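Long-range contact in uncharacterized protein PA2218 (PDB 2HDW), which is of unknown function but adopts the alpha/beta hydrolase fold and is probably a hydrolase: residues Q118-R123 against D357-F362. Numbering follows the deposited sequence.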
ATOM      1  N   GLN A 118       3.403  11.702   6.783  1.00 10.36           N
ATOM      2  CA  GLN A 118       3.672  12.832   7.659  1.00 12.96           C
ATOM      3  C   GLN A 118       5.168  13.011   7.878  1.00 11.80           C
ATOM      4  O   GLN A 118       5.674  14.131   7.873  1.00 12.56           O
ATOM      5  CB  GLN A 118       2.982  12.660   9.016  1.00 12.66           C
ATOM      6  CG  GLN A 118       3.136  13.899   9.890  1.00 12.91           C
ATOM      7  CD  GLN A 118       2.345  13.837  11.176  1.00 14.16           C
ATOM      8  OE1 GLN A 118       2.678  13.087  12.093  1.00 16.89           O
ATOM      9  NE2 GLN A 118       1.292  14.633  11.254  1.00 11.03           N
ATOM     10  N   THR A 119       5.867  11.897   8.073  1.00 12.89           N
ATOM     11  CA  THR A 119       7.304  11.921   8.307  1.00 13.22           C
ATOM     12  C   THR A 119       8.041  12.492   7.104  1.00 12.91           C
ATOM     13  O   THR A 119       8.959  13.296   7.253  1.00 13.10           O
ATOM     14  CB  THR A 119       7.842  10.507   8.599  1.00 12.47           C
ATOM     15  OG1 THR A 119       7.151   9.961   9.725  1.00 11.90           O
ATOM     16  CG2 THR A 119       9.336  10.548   8.905  1.00 15.77           C
ATOM     17  N   MET A 120       7.636  12.087   5.906  1.00 11.77           N
ATOM     18  CA  MET A 120       8.301  12.590   4.713  1.00 12.28           C
ATOM     19  C   MET A 120       7.933  14.052   4.463  1.00 12.22           C
ATOM     20  O   MET A 120       8.706  14.803   3.867  1.00  9.83           O
ATOM     21  CB  MET A 120       7.964  11.708   3.511  1.00 12.35           C
ATOM     22  CG  MET A 120       8.614  10.321   3.594  1.00 11.36           C
ATOM     23  SD  MET A 120      10.438  10.370   3.655  1.00  2.49           S
ATOM     24  CE  MET A 120      10.756  10.975   2.101  1.00  8.27           C
ATOM     25  N   ALA A 121       6.760  14.461   4.939  1.00 13.47           N
ATOM     26  CA  ALA A 121       6.339  15.853   4.795  1.00 13.67           C
ATOM     27  C   ALA A 121       7.236  16.709   5.697  1.00 14.55           C
ATOM     28  O   ALA A 121       7.505  17.870   5.401  1.00 13.43           O
ATOM     29  CB  ALA A 121       4.888  16.008   5.202  1.00 12.75           C
ATOM     30  N   GLU A 122       7.694  16.134   6.804  1.00 15.13           N
ATOM     31  CA  GLU A 122       8.589  16.862   7.699  1.00 16.97           C
ATOM     32  C   GLU A 122       9.953  16.945   7.023  1.00 16.91           C
ATOM     33  O   GLU A 122      10.785  17.782   7.379  1.00 16.85           O
ATOM     34  CB  GLU A 122       8.748  16.139   9.040  1.00 20.27           C
ATOM     35  CG  GLU A 122       7.472  15.983   9.849  1.00 22.58           C
ATOM     36  CD  GLU A 122       7.741  15.419  11.233  1.00 26.48           C
ATOM     37  OE1 GLU A 122       8.485  14.421  11.334  1.00 25.66           O
ATOM     38  OE2 GLU A 122       7.208  15.969  12.220  1.00 27.11           O
ATOM     39  N   ARG A 123      10.178  16.065   6.048  1.00 16.68           N
ATOM     40  CA  ARG A 123      11.442  16.028   5.321  1.00 16.63           C
ATOM     41  C   ARG A 123      11.426  16.949   4.098  1.00 16.39           C
ATOM     42  O   ARG A 123      12.333  16.898   3.271  1.00 17.13           O
ATOM     43  CB  ARG A 123      11.764  14.595   4.876  1.00 17.82           C
ATOM     44  CG  ARG A 123      11.778  13.567   5.999  1.00 19.77           C
ATOM     45  CD  ARG A 123      12.821  13.897   7.050  1.00 21.19           C
ATOM     46  NE  ARG A 123      12.739  13.014   8.213  1.00 23.06           N
ATOM     47  CZ  ARG A 123      13.606  12.044   8.490  1.00 20.29           C
ATOM     48  NH1 ARG A 123      14.639  11.817   7.688  1.00 20.45           N
ATOM     49  NH2 ARG A 123      13.447  11.310   9.583  1.00 19.29           N
ATOM     50  N   ASP A 357      15.985   8.663   6.456  1.00 14.76           N
ATOM     51  CA  ASP A 357      17.059   9.507   5.928  1.00 14.63           C
ATOM     52  C   ASP A 357      17.325   9.075   4.485  1.00 14.27           C
ATOM     53  O   ASP A 357      17.351   9.902   3.571  1.00 14.44           O
ATOM     54  CB  ASP A 357      18.352   9.341   6.738  1.00 15.40           C
ATOM     55  CG  ASP A 357      18.308  10.037   8.095  1.00 18.95           C
ATOM     56  OD1 ASP A 357      17.230  10.506   8.510  1.00 18.38           O
ATOM     57  OD2 ASP A 357      19.371  10.103   8.754  1.00 19.55           O
ATOM     58  N   ARG A 358      17.522   7.772   4.297  1.00 12.81           N
ATOM     59  CA  ARG A 358      17.790   7.197   2.982  1.00 13.45           C
ATOM     60  C   ARG A 358      16.643   7.382   2.008  1.00 11.78           C
ATOM     61  O   ARG A 358      16.863   7.597   0.822  1.00 11.89           O
ATOM     62  CB  ARG A 358      18.088   5.704   3.106  1.00 17.78           C
ATOM     63  CG  ARG A 358      19.537   5.327   2.864  1.00 22.64           C
ATOM     64  CD  ARG A 358      19.780   4.842   1.439  1.00 25.58           C
ATOM     65  NE  ARG A 358      19.598   5.877   0.431  1.00 26.36           N
ATOM     66  CZ  ARG A 358      19.776   5.688  -0.877  1.00 25.53           C
ATOM     67  NH1 ARG A 358      20.145   4.498  -1.329  1.00 24.24           N
ATOM     68  NH2 ARG A 358      19.582   6.689  -1.733  1.00 21.91           N
ATOM     69  N   ILE A 359      15.416   7.269   2.499  1.00 12.70           N
ATOM     70  CA  ILE A 359      14.264   7.443   1.635  1.00 11.15           C
ATOM     71  C   ILE A 359      14.191   8.903   1.181  1.00 11.94           C
ATOM     72  O   ILE A 359      13.997   9.177  -0.002  1.00 11.55           O
ATOM     73  CB  ILE A 359      12.962   7.026   2.354  1.00 12.00           C
ATOM     74  CG1 ILE A 359      13.014   5.524   2.674  1.00 10.00           C
ATOM     75  CG2 ILE A 359      11.762   7.340   1.479  1.00  6.63           C
ATOM     76  CD1 ILE A 359      11.819   4.997   3.452  1.00 10.58           C
ATOM     77  N   ALA A 360      14.370   9.836   2.114  1.00 12.04           N
ATOM     78  CA  ALA A 360      14.338  11.258   1.781  1.00 11.48           C
ATOM     79  C   ALA A 360      15.501  11.591   0.838  1.00 12.34           C
ATOM     80  O   ALA A 360      15.331  12.316  -0.149  1.00 11.77           O
ATOM     81  CB  ALA A 360      14.441  12.099   3.058  1.00 12.33           C
ATOM     82  N   GLY A 361      16.681  11.063   1.154  1.00 10.51           N
ATOM     83  CA  GLY A 361      17.849  11.310   0.326  1.00 10.33           C
ATOM     84  C   GLY A 361      17.632  10.782  -1.080  1.00 12.32           C
ATOM     85  O   GLY A 361      18.039  11.402  -2.063  1.00 12.64           O
ATOM     86  N   PHE A 362      16.983   9.627  -1.173  1.00 11.45           N
ATOM     87  CA  PHE A 362      16.688   9.001  -2.457  1.00 11.33           C
ATOM     88  C   PHE A 362      15.817   9.924  -3.311  1.00 11.95           C
ATOM     89  O   PHE A 362      16.155  10.234  -4.456  1.00 12.17           O
ATOM     90  CB  PHE A 362      15.955   7.677  -2.219  1.00 10.19           C
ATOM     91  CG  PHE A 362      15.509   6.983  -3.477  1.00 10.84           C
ATOM     92  CD1 PHE A 362      16.412   6.262  -4.248  1.00 12.61           C
ATOM     93  CD2 PHE A 362      14.172   7.010  -3.860  1.00 10.48           C
ATOM     94  CE1 PHE A 362      15.987   5.568  -5.384  1.00 13.12           C
ATOM     95  CE2 PHE A 362      13.733   6.320  -4.997  1.00 12.60           C
ATOM     96  CZ  PHE A 362      14.644   5.597  -5.757  1.00 10.99           C
TER
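The edge of the R123 guanidinium meets a single carboxylate oxygen of D357 in a salt bridge, the two planes turned 63° apart. D357 OD1 sits at that edge, near the guanidinium plane but tilted about 20° out of it, and receives NH1 of R123 at 3.0 Å. Seen from the acid, the donor arrives on the anti side of OD1, and the N-H...O angle of 149° describes a moderately bent bond. NH2 of R123 lies 4.0 Å from the same D357 OD1, so NH1 alone makes the bond to it. The acid, whose CB is directed away from segment 118-123, swings its carboxylate back toward the arginine.

Beside this polar bridge the contact becomes apolar. M120, its chain folded at both chi2 and chi3, presents its methyl CE to helix 356-366, where it rests 3.6 Å from A360 CA. The same M120 CE lies 3.8 Å from I359 CG2, the methionine and isoleucine side chains crossing at about a right angle. A360 CB is shared: it touches M120 CE and also lies 4.1 Å from R123 CB. Consistent with its small side chain, the R123 CA and A360 CA atoms come within 6.6 Å. F356 extends the packing from the same C-terminal helix, touching T119, M120 and R123.

The contact thus joins the C-terminal end of helix 112-122, and the residue just after it, to helix 356-366 of the alpha/beta hydrolase fold, and its chemistry is layered: buried methyls make the close packing, while an opposite-charge pair at the more exposed margin probably adds electrostatic attraction tempered by solvent.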